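PDB 6ZMQ: cytochrome C-type biogenesis protein ccmF from Thermus thermophilus, which binds heme in the membrane and, as a cytochrome c heme lyase, probably serves the attachment of heme to apocytochrome c during cytochrome c maturation. Local coordinates for residues 227-238 with 264-275. Sequence-based numbering, arbitrary orientation.
Sequences TLIAWGFLTAGK and SFIPWLLATAFL. With HEM (protoporphyrin IX containing Fe), chain B.
Trp231 of helix 224-247 and Trp268 of helix 266-284 meet with their indoles crossing at a slant, where the two helices run roughly antiparallel, their segment axes 9.8 Å apart at 145°. The five-membered rings are tilted by 27° and so far offset that little of one lies over the other. The Trp231 indole, swung out by a CG that lies anti to the backbone N (chi1 -179°), enters as a knob the hole formed by Trp268, Ala271, Thr272 and Leu275. Leu275 CD1 lies over one face, 3.9 Å from the centroid of the five-membered ring, in a CH-pi contact. At the indole edge, NE1 of Trp231 donates in its ring plane to Thr272 OG1 (2.7 Å). That hydroxyl in turn donates a hydrogen bond to Trp268 O one turn back, which leaves its oxygen to accept from the indole. The far rim of Trp231 meets the heme, CZ2 standing 3.4 Å from HEM CAC, while Leu275, next to the axial ligand His276, sets CD2 against the propionate carbon CBD. An alanine in place of Trp231 would probably open a gap beside the heme and leave Thr272 OG1 without its indole donor. Apolar packing is thus joined to a buried N-H···O-H···O=C chain running from the heme pocket into the neighbouring helix.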
ATOM      1  N   THR A 227       4.114  12.017   6.382  1.00 30.49           N
ATOM      2  CA  THR A 227       3.858  10.768   7.093  1.00 22.11           C
ATOM      3  C   THR A 227       2.413  10.314   6.920  1.00 30.24           C
ATOM      4  O   THR A 227       2.164   9.148   6.575  1.00 49.99           O
ATOM      5  CB  THR A 227       4.187  10.933   8.579  1.00 36.25           C
ATOM      6  OG1 THR A 227       3.191  11.750   9.210  1.00 54.64           O
ATOM      7  CG2 THR A 227       5.541  11.600   8.740  1.00 47.46           C
ATOM      8  N   LEU A 228       1.449  11.239   7.082  1.00 31.00           N
ATOM      9  CA  LEU A 228       0.040  10.879   6.895  1.00 33.43           C
ATOM     10  C   LEU A 228      -0.274  10.540   5.438  1.00 53.94           C
ATOM     11  O   LEU A 228      -0.916   9.518   5.173  1.00 72.94           O
ATOM     12  CB  LEU A 228      -0.886  12.001   7.373  1.00 20.54           C
ATOM     13  CG  LEU A 228      -2.370  11.726   7.049  1.00 28.30           C
ATOM     14  CD1 LEU A 228      -2.972  10.530   7.816  1.00 27.26           C
ATOM     15  CD2 LEU A 228      -3.234  12.941   7.139  1.00 48.14           C
ATOM     16  N   ILE A 229       0.225  11.341   4.490  1.00 52.37           N
ATOM     17  CA  ILE A 229      -0.042  11.138   3.068  1.00 42.09           C
ATOM     18  C   ILE A 229       0.643   9.871   2.551  1.00 41.79           C
ATOM     19  O   ILE A 229       0.066   9.130   1.746  1.00 59.73           O
ATOM     20  CB  ILE A 229       0.357  12.420   2.301  1.00 31.89           C
ATOM     21  CG1 ILE A 229      -0.826  13.404   2.284  1.00 29.45           C
ATOM     22  CG2 ILE A 229       0.945  12.156   0.915  1.00 29.39           C
ATOM     23  CD1 ILE A 229      -0.501  14.835   1.877  1.00 35.51           C
ATOM     24  N   ALA A 230       1.832   9.553   3.073  1.00 29.47           N
ATOM     25  CA  ALA A 230       2.527   8.311   2.735  1.00 24.19           C
ATOM     26  C   ALA A 230       1.769   7.099   3.238  1.00 30.54           C
ATOM     27  O   ALA A 230       1.635   6.097   2.520  1.00 54.62           O
ATOM     28  CB  ALA A 230       3.918   8.304   3.362  1.00 27.61           C
ATOM     29  N   TRP A 231       1.240   7.187   4.465  1.00 20.56           N
ATOM     30  CA  TRP A 231       0.413   6.111   4.987  1.00 31.23           C
ATOM     31  C   TRP A 231      -0.928   6.019   4.269  1.00 52.07           C
ATOM     32  O   TRP A 231      -1.494   4.928   4.167  1.00 69.64           O
ATOM     33  CB  TRP A 231       0.203   6.318   6.477  1.00 21.19           C
ATOM     34  CG  TRP A 231      -0.616   5.258   7.122  1.00 25.29           C
ATOM     35  CD1 TRP A 231      -0.148   4.124   7.704  1.00 37.04           C
ATOM     36  CD2 TRP A 231      -2.052   5.221   7.269  1.00 36.46           C
ATOM     37  NE1 TRP A 231      -1.188   3.376   8.191  1.00 43.17           N
ATOM     38  CE2 TRP A 231      -2.365   4.024   7.933  1.00 42.73           C
ATOM     39  CE3 TRP A 231      -3.096   6.072   6.882  1.00 41.98           C
ATOM     40  CZ2 TRP A 231      -3.665   3.661   8.228  1.00 44.52           C
ATOM     41  CZ3 TRP A 231      -4.396   5.702   7.176  1.00 40.34           C
ATOM     42  CH2 TRP A 231      -4.666   4.514   7.854  1.00 45.04           C
ATOM     43  N   GLY A 232      -1.471   7.145   3.806  1.00 42.54           N
ATOM     44  CA  GLY A 232      -2.715   7.113   3.054  1.00 28.40           C
ATOM     45  C   GLY A 232      -2.558   6.455   1.703  1.00 37.03           C
ATOM     46  O   GLY A 232      -3.433   5.694   1.266  1.00 56.51           O
ATOM     47  N   PHE A 233      -1.411   6.684   1.058  1.00 39.97           N
ATOM     48  CA  PHE A 233      -1.107   6.005  -0.194  1.00 32.05           C
ATOM     49  C   PHE A 233      -0.829   4.519   0.044  1.00 41.10           C
ATOM     50  O   PHE A 233      -1.254   3.669  -0.751  1.00 54.01           O
ATOM     51  CB  PHE A 233       0.057   6.716  -0.879  1.00 32.31           C
ATOM     52  CG  PHE A 233      -0.358   7.978  -1.604  1.00 34.33           C
ATOM     53  CD1 PHE A 233      -1.488   7.985  -2.407  1.00 36.23           C
ATOM     54  CD2 PHE A 233       0.358   9.164  -1.446  1.00 36.11           C
ATOM     55  CE1 PHE A 233      -1.887   9.138  -3.070  1.00 36.33           C
ATOM     56  CE2 PHE A 233      -0.046  10.329  -2.108  1.00 33.42           C
ATOM     57  CZ  PHE A 233      -1.165  10.307  -2.917  1.00 33.28           C
ATOM     58  N   LEU A 234      -0.174   4.184   1.168  1.00 44.99           N
ATOM     59  CA  LEU A 234      -0.015   2.781   1.574  1.00 38.78           C
ATOM     60  C   LEU A 234      -1.343   2.085   1.871  1.00 29.94           C
ATOM     61  O   LEU A 234      -1.537   0.929   1.467  1.00 45.00           O
ATOM     62  CB  LEU A 234       0.916   2.669   2.788  1.00 43.92           C
ATOM     63  CG  LEU A 234       2.378   2.255   2.573  1.00 36.49           C
ATOM     64  CD1 LEU A 234       3.144   3.160   1.689  1.00 25.16           C
ATOM     65  CD2 LEU A 234       3.086   2.179   3.926  1.00 34.99           C
ATOM     66  N   THR A 235      -2.259   2.744   2.596  1.00 25.00           N
ATOM     67  CA  THR A 235      -3.514   2.081   2.951  1.00 26.62           C
ATOM     68  C   THR A 235      -4.421   1.934   1.732  1.00 41.94           C
ATOM     69  O   THR A 235      -5.080   0.897   1.573  1.00 66.41           O
ATOM     70  CB  THR A 235      -4.216   2.780   4.144  1.00 41.89           C
ATOM     71  OG1 THR A 235      -5.245   1.930   4.672  1.00 62.01           O
ATOM     72  CG2 THR A 235      -4.810   4.157   3.861  1.00 53.11           C
ATOM     73  N   ALA A 236      -4.439   2.939   0.840  1.00 42.06           N
ATOM     74  CA  ALA A 236      -5.186   2.818  -0.407  1.00 33.74           C
ATOM     75  C   ALA A 236      -4.600   1.743  -1.324  1.00 30.79           C
ATOM     76  O   ALA A 236      -5.343   1.034  -2.011  1.00 36.90           O
ATOM     77  CB  ALA A 236      -5.256   4.171  -1.109  1.00 37.98           C
ATOM     78  N   GLY A 237      -3.269   1.585  -1.312  1.00 30.93           N
ATOM     79  CA  GLY A 237      -2.644   0.492  -2.043  1.00 42.95           C
ATOM     80  C   GLY A 237      -3.002  -0.889  -1.513  1.00 51.68           C
ATOM     81  O   GLY A 237      -3.269  -1.808  -2.292  1.00 59.01           O
ATOM     82  N   LYS A 238      -2.992  -1.062  -0.183  1.00 44.82           N
ATOM     83  CA  LYS A 238      -3.314  -2.376   0.386  1.00 40.11           C
ATOM     84  C   LYS A 238      -4.789  -2.738   0.208  1.00 48.12           C
ATOM     85  O   LYS A 238      -5.113  -3.875  -0.171  1.00 62.59           O
ATOM     86  CB  LYS A 238      -2.896  -2.444   1.857  1.00 26.33           C
ATOM     87  CG  LYS A 238      -2.849  -3.870   2.505  1.00 28.96           C
ATOM     88  CD  LYS A 238      -2.389  -5.080   1.631  1.00 48.75           C
ATOM     89  CE  LYS A 238      -0.963  -5.050   1.023  1.00 60.82           C
ATOM     90  NZ  LYS A 238      -0.858  -6.079  -0.068  1.00 72.59           N
ATOM     91  N   SER A 264       3.992  -6.479   1.324  1.00 52.43           N
ATOM     92  CA  SER A 264       3.394  -5.150   1.309  1.00 51.29           C
ATOM     93  C   SER A 264       2.459  -4.917   2.487  1.00 49.96           C
ATOM     94  O   SER A 264       1.814  -3.866   2.554  1.00 63.26           O
ATOM     95  CB  SER A 264       2.658  -4.907  -0.011  1.00 68.98           C
ATOM     96  OG  SER A 264       3.389  -5.453  -1.101  1.00 85.37           O
ATOM     97  N   PHE A 265       2.363  -5.879   3.402  1.00 40.50           N
ATOM     98  CA  PHE A 265       1.631  -5.748   4.654  1.00 44.81           C
ATOM     99  C   PHE A 265       2.539  -5.310   5.801  1.00 53.36           C
ATOM    100  O   PHE A 265       2.104  -4.514   6.638  1.00 67.45           O
ATOM    101  CB  PHE A 265       0.944  -7.073   4.993  1.00 53.98           C
ATOM    102  CG  PHE A 265       0.057  -7.028   6.217  1.00 56.21           C
ATOM    103  CD1 PHE A 265      -0.783  -5.943   6.460  1.00 54.85           C
ATOM    104  CD2 PHE A 265       0.037  -8.101   7.102  1.00 52.81           C
ATOM    105  CE1 PHE A 265      -1.612  -5.921   7.578  1.00 55.71           C
ATOM    106  CE2 PHE A 265      -0.785  -8.087   8.224  1.00 51.77           C
ATOM    107  CZ  PHE A 265      -1.612  -6.993   8.462  1.00 56.44           C
ATOM    108  N   ILE A 266       3.774  -5.821   5.858  1.00 45.21           N
ATOM    109  CA  ILE A 266       4.838  -5.338   6.758  1.00 46.23           C
ATOM    110  C   ILE A 266       5.060  -3.817   6.745  1.00 52.60           C
ATOM    111  O   ILE A 266       5.077  -3.247   7.848  1.00 76.88           O
ATOM    112  CB  ILE A 266       6.174  -6.093   6.526  1.00 43.90           C
ATOM    113  CG1 ILE A 266       6.108  -7.569   6.950  1.00 44.81           C
ATOM    114  CG2 ILE A 266       7.366  -5.459   7.259  1.00 50.32           C
ATOM    115  CD1 ILE A 266       6.342  -8.567   5.844  1.00 54.22           C
ATOM    116  N   PRO A 267       5.213  -3.095   5.600  1.00 32.45           N
ATOM    117  CA  PRO A 267       5.417  -1.628   5.709  1.00 23.77           C
ATOM    118  C   PRO A 267       4.201  -0.876   6.221  1.00 33.93           C
ATOM    119  O   PRO A 267       4.350   0.005   7.088  1.00 42.54           O
ATOM    120  CB  PRO A 267       5.752  -1.205   4.272  1.00 31.87           C
ATOM    121  CG  PRO A 267       6.044  -2.436   3.556  1.00 40.04           C
ATOM    122  CD  PRO A 267       5.192  -3.454   4.172  1.00 38.27           C
ATOM    123  N   TRP A 268       3.004  -1.239   5.722  1.00 24.98           N
ATOM    124  CA  TRP A 268       1.739  -0.635   6.136  1.00 34.19           C
ATOM    125  C   TRP A 268       1.505  -0.750   7.637  1.00 49.40           C
ATOM    126  O   TRP A 268       0.927   0.163   8.249  1.00 66.87           O
ATOM    127  CB  TRP A 268       0.566  -1.292   5.396  1.00 39.14           C
ATOM    128  CG  TRP A 268      -0.762  -0.727   5.848  1.00 41.11           C
ATOM    129  CD1 TRP A 268      -1.347   0.409   5.387  1.00 33.07           C
ATOM    130  CD2 TRP A 268      -1.634  -1.235   6.880  1.00 55.34           C
ATOM    131  NE1 TRP A 268      -2.521   0.635   6.050  1.00 39.11           N
ATOM    132  CE2 TRP A 268      -2.721  -0.353   6.973  1.00 52.05           C
ATOM    133  CE3 TRP A 268      -1.581  -2.331   7.749  1.00 66.31           C
ATOM    134  CZ2 TRP A 268      -3.763  -0.540   7.876  1.00 60.06           C
ATOM    135  CZ3 TRP A 268      -2.622  -2.517   8.644  1.00 68.42           C
ATOM    136  CH2 TRP A 268      -3.696  -1.627   8.698  1.00 65.77           C
ATOM    137  N   LEU A 269       1.922  -1.867   8.237  1.00 46.50           N
ATOM    138  CA  LEU A 269       1.850  -2.027   9.686  1.00 34.84           C
ATOM    139  C   LEU A 269       2.737  -1.007  10.401  1.00 46.22           C
ATOM    140  O   LEU A 269       2.277  -0.280  11.295  1.00 65.55           O
ATOM    141  CB  LEU A 269       2.239  -3.460  10.064  1.00 20.82           C
ATOM    142  CG  LEU A 269       1.180  -4.548   9.837  1.00 35.97           C
ATOM    143  CD1 LEU A 269       1.755  -5.946  10.094  1.00 48.59           C
ATOM    144  CD2 LEU A 269      -0.055  -4.302  10.667  1.00 40.13           C
ATOM    145  N   LEU A 270       4.000  -0.896   9.969  1.00 40.49           N
ATOM    146  CA  LEU A 270       4.970  -0.067  10.686  1.00 39.80           C
ATOM    147  C   LEU A 270       4.674   1.410  10.480  1.00 48.91           C
ATOM    148  O   LEU A 270       4.704   2.198  11.437  1.00 50.93           O
ATOM    149  CB  LEU A 270       6.385  -0.423  10.230  1.00 30.27           C
ATOM    150  CG  LEU A 270       6.762  -1.891  10.443  1.00 24.23           C
ATOM    151  CD1 LEU A 270       7.889  -2.343   9.506  1.00 22.44           C
ATOM    152  CD2 LEU A 270       7.093  -2.170  11.904  1.00 26.68           C
ATOM    153  N   ALA A 271       4.277   1.772   9.251  1.00 43.22           N
ATOM    154  CA  ALA A 271       3.817   3.125   8.959  1.00 34.40           C
ATOM    155  C   ALA A 271       2.526   3.473   9.695  1.00 45.24           C
ATOM    156  O   ALA A 271       2.227   4.656   9.869  1.00 58.42           O
ATOM    157  CB  ALA A 271       3.636   3.314   7.453  1.00 23.92           C
ATOM    158  N   THR A 272       1.909   2.494  10.310  1.00 38.27           N
ATOM    159  CA  THR A 272       0.743   2.792  11.156  1.00 37.66           C
ATOM    160  C   THR A 272       1.250   3.004  12.565  1.00 41.96           C
ATOM    161  O   THR A 272       0.866   3.958  13.199  1.00 55.91           O
ATOM    162  CB  THR A 272      -0.170   1.592  11.276  1.00 31.60           C
ATOM    163  OG1 THR A 272      -0.465   1.440   9.907  1.00 40.65           O
ATOM    164  CG2 THR A 272      -1.460   1.931  11.973  1.00 24.89           C
ATOM    165  N   ALA A 273       2.134   2.149  13.026  1.00 35.04           N
ATOM    166  CA  ALA A 273       2.657   2.325  14.385  1.00 30.77           C
ATOM    167  C   ALA A 273       3.388   3.654  14.444  1.00 42.77           C
ATOM    168  O   ALA A 273       3.231   4.420  15.368  1.00 45.68           O
ATOM    169  CB  ALA A 273       3.586   1.193  14.658  1.00 31.16           C
ATOM    170  N   PHE A 274       4.122   3.926  13.396  1.00 39.58           N
ATOM    171  CA  PHE A 274       4.891   5.178  13.328  1.00 38.65           C
ATOM    172  C   PHE A 274       3.947   6.364  13.332  1.00 43.72           C
ATOM    173  O   PHE A 274       4.199   7.269  14.029  1.00 55.12           O
ATOM    174  CB  PHE A 274       5.759   5.162  12.086  1.00 31.54           C
ATOM    175  CG  PHE A 274       6.339   6.489  11.744  1.00 25.51           C
ATOM    176  CD1 PHE A 274       7.074   7.168  12.658  1.00 39.43           C
ATOM    177  CD2 PHE A 274       6.121   7.046  10.518  1.00 33.32           C
ATOM    178  CE1 PHE A 274       7.603   8.388  12.323  1.00 59.39           C
ATOM    179  CE2 PHE A 274       6.647   8.266  10.184  1.00 48.20           C
ATOM    180  CZ  PHE A 274       7.394   8.937  11.088  1.00 59.34           C
ATOM    181  N   LEU A 275       2.831   6.286  12.639  1.00 41.41           N
ATOM    182  CA  LEU A 275       1.881   7.409  12.588  1.00 39.30           C
ATOM    183  C   LEU A 275       1.408   7.758  14.004  1.00 54.14           C
ATOM    184  O   LEU A 275       1.397   8.913  14.366  1.00 63.31           O
ATOM    185  CB  LEU A 275       0.743   6.917  11.706  1.00 21.67           C
ATOM    186  CG  LEU A 275      -0.125   7.986  11.097  1.00 20.12           C
ATOM    187  CD1 LEU A 275      -1.022   7.397  10.062  1.00 30.69           C
ATOM    188  CD2 LEU A 275      -0.964   8.600  12.166  1.00 24.27           C
TER
HETATM  189  CHA HEM B 701      -5.357   9.046  14.762  1.00 41.84           C
HETATM  190  CHB HEM B 701      -5.521   5.904  18.518  1.00 49.80           C
HETATM  191  CHC HEM B 701      -5.242   2.145  15.365  1.00 46.41           C
HETATM  192  CHD HEM B 701      -5.564   5.335  11.690  1.00 48.24           C
HETATM  193  C1A HEM B 701      -5.417   8.478  16.025  1.00 51.28           C
HETATM  194  C2A HEM B 701      -5.438   9.248  17.220  1.00 53.30           C
HETATM  195  C3A HEM B 701      -5.481   8.378  18.270  1.00 47.51           C
HETATM  196  C4A HEM B 701      -5.484   7.068  17.757  1.00 50.50           C
HETATM  197  CMA HEM B 701      -5.517   8.735  19.729  1.00 41.61           C
HETATM  198  CAA HEM B 701      -5.422  10.764  17.328  1.00 48.22           C
HETATM  199  CBA HEM B 701      -6.812  11.371  17.060  1.00 48.79           C
HETATM  200  CGA HEM B 701      -7.813  10.935  18.100  1.00 68.38           C
HETATM  201  O1A HEM B 701      -8.823  10.280  17.755  1.00 78.58           O
HETATM  202  O2A HEM B 701      -7.630  11.232  19.303  1.00 74.03           O
HETATM  203  C1B HEM B 701      -5.433   4.619  17.943  1.00 37.54           C
HETATM  204  C2B HEM B 701      -5.258   3.440  18.706  1.00 38.85           C
HETATM  205  C3B HEM B 701      -5.177   2.388  17.847  1.00 42.30           C
HETATM  206  C4B HEM B 701      -5.279   2.948  16.501  1.00 36.59           C
HETATM  207  CMB HEM B 701      -5.187   3.350  20.198  1.00 38.20           C
HETATM  208  CAB HEM B 701      -4.993   0.967  18.166  1.00 56.09           C
HETATM  209  CBB HEM B 701      -3.586   0.490  18.072  1.00 57.44           C
HETATM  210  C1C HEM B 701      -5.388   2.687  14.107  1.00 32.81           C
HETATM  211  C2C HEM B 701      -5.635   1.959  12.943  1.00 22.09           C
HETATM  212  C3C HEM B 701      -5.723   2.880  11.927  1.00 20.59           C
HETATM  213  C4C HEM B 701      -5.540   4.178  12.460  1.00 30.76           C
HETATM  214  CMC HEM B 701      -5.772   0.467  12.780  1.00 20.80           C
HETATM  215  CAC HEM B 701      -5.959   2.560  10.530  1.00 20.41           C
HETATM  216  CBC HEM B 701      -7.327   2.671   9.973  1.00 27.00           C
HETATM  217  C1D HEM B 701      -5.473   6.644  12.190  1.00 45.53           C
HETATM  218  C2D HEM B 701      -5.381   7.858  11.372  1.00 45.29           C
HETATM  219  C3D HEM B 701      -5.323   8.909  12.221  1.00 46.44           C
HETATM  220  C4D HEM B 701      -5.391   8.315  13.576  1.00 40.51           C
HETATM  221  CMD HEM B 701      -5.352   7.920   9.869  1.00 40.02           C
HETATM  222  CAD HEM B 701      -5.216  10.382  11.858  1.00 47.46           C
HETATM  223  CBD HEM B 701      -3.781  10.856  12.120  1.00 52.06           C
HETATM  224  CGD HEM B 701      -3.494  12.271  11.673  1.00 47.94           C
HETATM  225  O1D HEM B 701      -3.397  13.205  12.501  1.00 41.28           O
HETATM  226  O2D HEM B 701      -3.327  12.513  10.464  1.00 49.50           O
HETATM  227  NA  HEM B 701      -5.428   7.146  16.391  1.00 63.47           N
HETATM  228  NB  HEM B 701      -5.421   4.276  16.639  1.00 39.48           N
HETATM  229  NC  HEM B 701      -5.368   4.022  13.808  1.00 40.47           N
HETATM  230  ND  HEM B 701      -5.481   6.987  13.463  1.00 57.77           N
HETATM  231 FE   HEM B 701      -5.579   5.630  15.061  1.00 52.30          FE